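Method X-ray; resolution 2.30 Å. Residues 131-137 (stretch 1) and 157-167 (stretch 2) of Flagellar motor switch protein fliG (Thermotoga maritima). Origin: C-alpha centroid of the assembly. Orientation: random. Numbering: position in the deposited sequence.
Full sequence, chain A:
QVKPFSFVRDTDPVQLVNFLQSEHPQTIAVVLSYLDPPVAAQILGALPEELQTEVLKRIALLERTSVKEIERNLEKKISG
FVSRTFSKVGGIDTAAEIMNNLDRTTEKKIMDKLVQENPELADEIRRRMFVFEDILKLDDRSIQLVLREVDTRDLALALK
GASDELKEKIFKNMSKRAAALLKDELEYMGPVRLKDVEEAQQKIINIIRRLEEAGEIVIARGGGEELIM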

# COMPACT_ATOMS: atom_id res chain seq x y z
N VAL A 131 -5.28 -3.78 -1.57
CA VAL A 131 -5.89 -3.37 -0.30
C VAL A 131 -6.87 -4.47 0.10
O VAL A 131 -7.20 -5.34 -0.70
N PHE A 132 -7.34 -4.42 1.34
CA PHE A 132 -8.24 -5.45 1.82
C PHE A 132 -9.47 -5.69 0.94
O PHE A 132 -9.82 -6.83 0.71
N GLU A 133 -10.10 -4.62 0.46
CA GLU A 133 -11.28 -4.78 -0.39
C GLU A 133 -10.92 -5.43 -1.72
O GLU A 133 -11.80 -5.96 -2.40
N ASP A 134 -9.65 -5.41 -2.10
CA ASP A 134 -9.24 -6.04 -3.36
C ASP A 134 -9.52 -7.55 -3.35
O ASP A 134 -9.53 -8.20 -4.40
N ILE A 135 -9.76 -8.11 -2.16
CA ILE A 135 -10.06 -9.53 -2.02
C ILE A 135 -11.31 -9.88 -2.84
O ILE A 135 -11.52 -11.03 -3.20
N LEU A 136 -12.13 -8.87 -3.14
CA LEU A 136 -13.33 -9.08 -3.95
C LEU A 136 -12.92 -9.39 -5.39
O LEU A 136 -13.70 -9.95 -6.17
N LYS A 137 -11.69 -9.04 -5.75
CA LYS A 137 -11.18 -9.29 -7.09
C LYS A 137 -10.76 -10.75 -7.26
O LYS A 137 -10.66 -11.24 -8.38
N LEU A 157 -11.22 -9.73 13.47
CA LEU A 157 -10.79 -8.33 13.53
C LEU A 157 -10.86 -7.69 12.15
O LEU A 157 -11.46 -6.62 11.97
N ALA A 158 -10.25 -8.35 11.18
CA ALA A 158 -10.22 -7.84 9.81
C ALA A 158 -11.62 -7.59 9.24
O ALA A 158 -11.82 -6.65 8.46
N LEU A 159 -12.58 -8.43 9.63
CA LEU A 159 -13.94 -8.31 9.14
C LEU A 159 -14.71 -7.13 9.73
O LEU A 159 -15.64 -6.62 9.11
N LYS A 160 -14.33 -6.69 10.92
CA LYS A 160 -15.00 -5.55 11.52
C LYS A 160 -14.74 -4.30 10.68
O LYS A 160 -15.34 -3.25 10.90
N GLY A 161 -13.82 -4.41 9.72
CA GLY A 161 -13.51 -3.28 8.87
C GLY A 161 -13.72 -3.58 7.39
O GLY A 161 -13.08 -2.97 6.53
N ALA A 162 -14.61 -4.52 7.09
CA ALA A 162 -14.89 -4.89 5.71
C ALA A 162 -16.32 -4.58 5.28
O ALA A 162 -17.22 -4.46 6.11
N SER A 163 -16.54 -4.45 3.98
CA SER A 163 -17.87 -4.18 3.45
C SER A 163 -18.68 -5.46 3.58
O SER A 163 -18.14 -6.56 3.50
N ASP A 164 -19.99 -5.31 3.78
CA ASP A 164 -20.88 -6.46 3.92
C ASP A 164 -20.70 -7.45 2.78
O ASP A 164 -20.78 -8.66 2.97
N GLU A 165 -20.44 -6.92 1.59
CA GLU A 165 -20.24 -7.77 0.43
C GLU A 165 -18.97 -8.59 0.58
O GLU A 165 -18.93 -9.78 0.25
N LEU A 166 -17.91 -7.96 1.08
CA LEU A 166 -16.66 -8.68 1.26
C LEU A 166 -16.85 -9.67 2.39
O LEU A 166 -16.28 -10.76 2.36
N LYS A 167 -17.64 -9.28 3.39
CA LYS A 167 -17.92 -10.17 4.51
C LYS A 167 -18.52 -11.45 3.95
O LYS A 167 -18.06 -12.56 4.24

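Leu166 lies at the apolar centre of the contact, and the backbones come closest there too, with Leu166 CA lying 6.2 Å from Leu136 CA. Its CA-to-CB bond points toward the 3-10 segment, and with chi1 t (175°) and chi2 p (53°) its two methyls reach different partners: CD2 lies 3.5 Å from Phe132 CE2, whereas CD1 lies 3.7 Å from Ile135 CG2 and 3.9 Å from Leu136 CD2. Of all the residues here, Leu166 has the most area covered by the opposing stretch.

Phe132, also pointing toward its partners, adopts chi1 t (-162°) with chi2 at 65°. This places the ring among three side chains of the second stretch. Ala162 CB sits at the ring edge, near its plane, 3.7 Å from Phe132 CE2; Ala158 CB is 3.8 Å from Phe132 CZ; Leu166 CD2 approaches obliquely. Ile135 and Leu136 share the m, t rotamer, and both point toward the second stretch. Leu136 extends the apolar patch outward: its CD2 is 3.6 Å from Leu166 CA, and its CD1 is 3.6 Å from Glu165 OE1, a contact with the carboxylate of a side chain that leaves its backbone sideways.

The polar edge is organised by Glu133. Its CA-to-CB bond runs sideways, but chi1 m (-73°) and chi2 m (-61°) bring the carboxylate over the start of the second helix. Ser163 OG donates to Glu133 OE1 at 2.8 Å, and Ser163 N donates to Glu133 OE2 at 3.1 Å with an angle of 153°, so both oxygens grip one residue. Ser163, chi1 p (59°), is also the N-cap: its OG accepts from Leu166 N at 3.3 Å, coupling the cap to the carboxylate. One water completes the edge, donating to Glu133 OE2 and to Gly161 O, each at 2.7 Å, and bridging two acceptors 4.5 Å apart.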

# COMPACT_ATOMS: atom_id res chain seq x y z
CB VAL A 131 -6.66 -2.02 -0.41
CG1 VAL A 131 -5.67 -0.89 -0.68
CG2 VAL A 131 -7.74 -2.10 -1.47
CB PHE A 132 -8.68 -5.17 3.25
CG PHE A 132 -9.25 -6.37 3.95
CD1 PHE A 132 -8.45 -7.48 4.22
CD2 PHE A 132 -10.59 -6.40 4.34
CE1 PHE A 132 -8.98 -8.62 4.87
CE2 PHE A 132 -11.12 -7.52 4.98
CZ PHE A 132 -10.32 -8.63 5.24
CB GLU A 133 -11.97 -3.43 -0.66
CG GLU A 133 -12.73 -2.83 0.52
CD GLU A 133 -13.89 -3.69 1.03
OE1 GLU A 133 -14.63 -4.26 0.20
OE2 GLU A 133 -14.07 -3.78 2.26
CB ASP A 134 -7.76 -5.78 -3.66
CG ASP A 134 -7.50 -4.35 -4.17
OD1 ASP A 134 -8.31 -3.84 -4.98
OD2 ASP A 134 -6.49 -3.74 -3.77
CB ILE A 135 -10.28 -9.92 -0.54
CG1 ILE A 135 -8.93 -9.88 0.19
CG2 ILE A 135 -10.88 -11.34 -0.43
CD1 ILE A 135 -9.03 -10.03 1.70
CB LEU A 136 -14.22 -7.83 -3.93
CG LEU A 136 -14.95 -7.49 -2.63
CD1 LEU A 136 -15.63 -6.13 -2.77
CD2 LEU A 136 -15.97 -8.58 -2.30
CB LYS A 137 -9.95 -8.41 -7.37
CG LYS A 137 -10.16 -7.31 -8.40
CD LYS A 137 -10.99 -6.16 -7.83
CE LYS A 137 -11.59 -5.31 -8.96
NZ LYS A 137 -12.06 -6.16 -10.11
CB LEU A 157 -9.36 -8.24 14.05
CG LEU A 157 -9.17 -8.58 15.53
CD1 LEU A 157 -7.68 -8.75 15.88
CD2 LEU A 157 -9.79 -7.47 16.34
CB ALA A 158 -9.46 -8.82 8.92
CB LEU A 159 -14.71 -9.61 9.39
CG LEU A 159 -14.28 -10.77 8.49
CD1 LEU A 159 -15.01 -12.05 8.86
CD2 LEU A 159 -14.57 -10.39 7.05
CB LYS A 160 -14.53 -5.32 12.95
CG LYS A 160 -15.06 -6.33 13.94
CD LYS A 160 -14.73 -5.91 15.37
CE LYS A 160 -15.51 -6.76 16.37
NZ LYS A 160 -16.99 -6.62 16.20
CB ALA A 162 -14.61 -6.38 5.51
CB SER A 163 -17.80 -3.77 1.98
OG SER A 163 -17.20 -4.77 1.18
CB ASP A 164 -22.34 -5.99 3.95
CG ASP A 164 -22.67 -5.22 5.22
OD1 ASP A 164 -23.82 -4.74 5.34
OD2 ASP A 164 -21.79 -5.09 6.11
CB GLU A 165 -20.17 -6.89 -0.81
CG GLU A 165 -19.63 -7.56 -2.04
CD GLU A 165 -19.36 -6.54 -3.12
OE1 GLU A 165 -19.16 -5.36 -2.75
OE2 GLU A 165 -19.35 -6.90 -4.32
CB LEU A 166 -15.52 -7.73 1.60
CG LEU A 166 -14.19 -8.41 1.93
CD1 LEU A 166 -13.81 -9.38 0.81
CD2 LEU A 166 -13.11 -7.35 2.13
CB LYS A 167 -18.95 -9.54 5.47
CG LYS A 167 -18.49 -8.30 6.22
CD LYS A 167 -19.46 -8.02 7.38
CE LYS A 167 -19.08 -6.79 8.18
NZ LYS A 167 -19.21 -5.56 7.36
O HOH W 1 -12.42 -2.53 3.93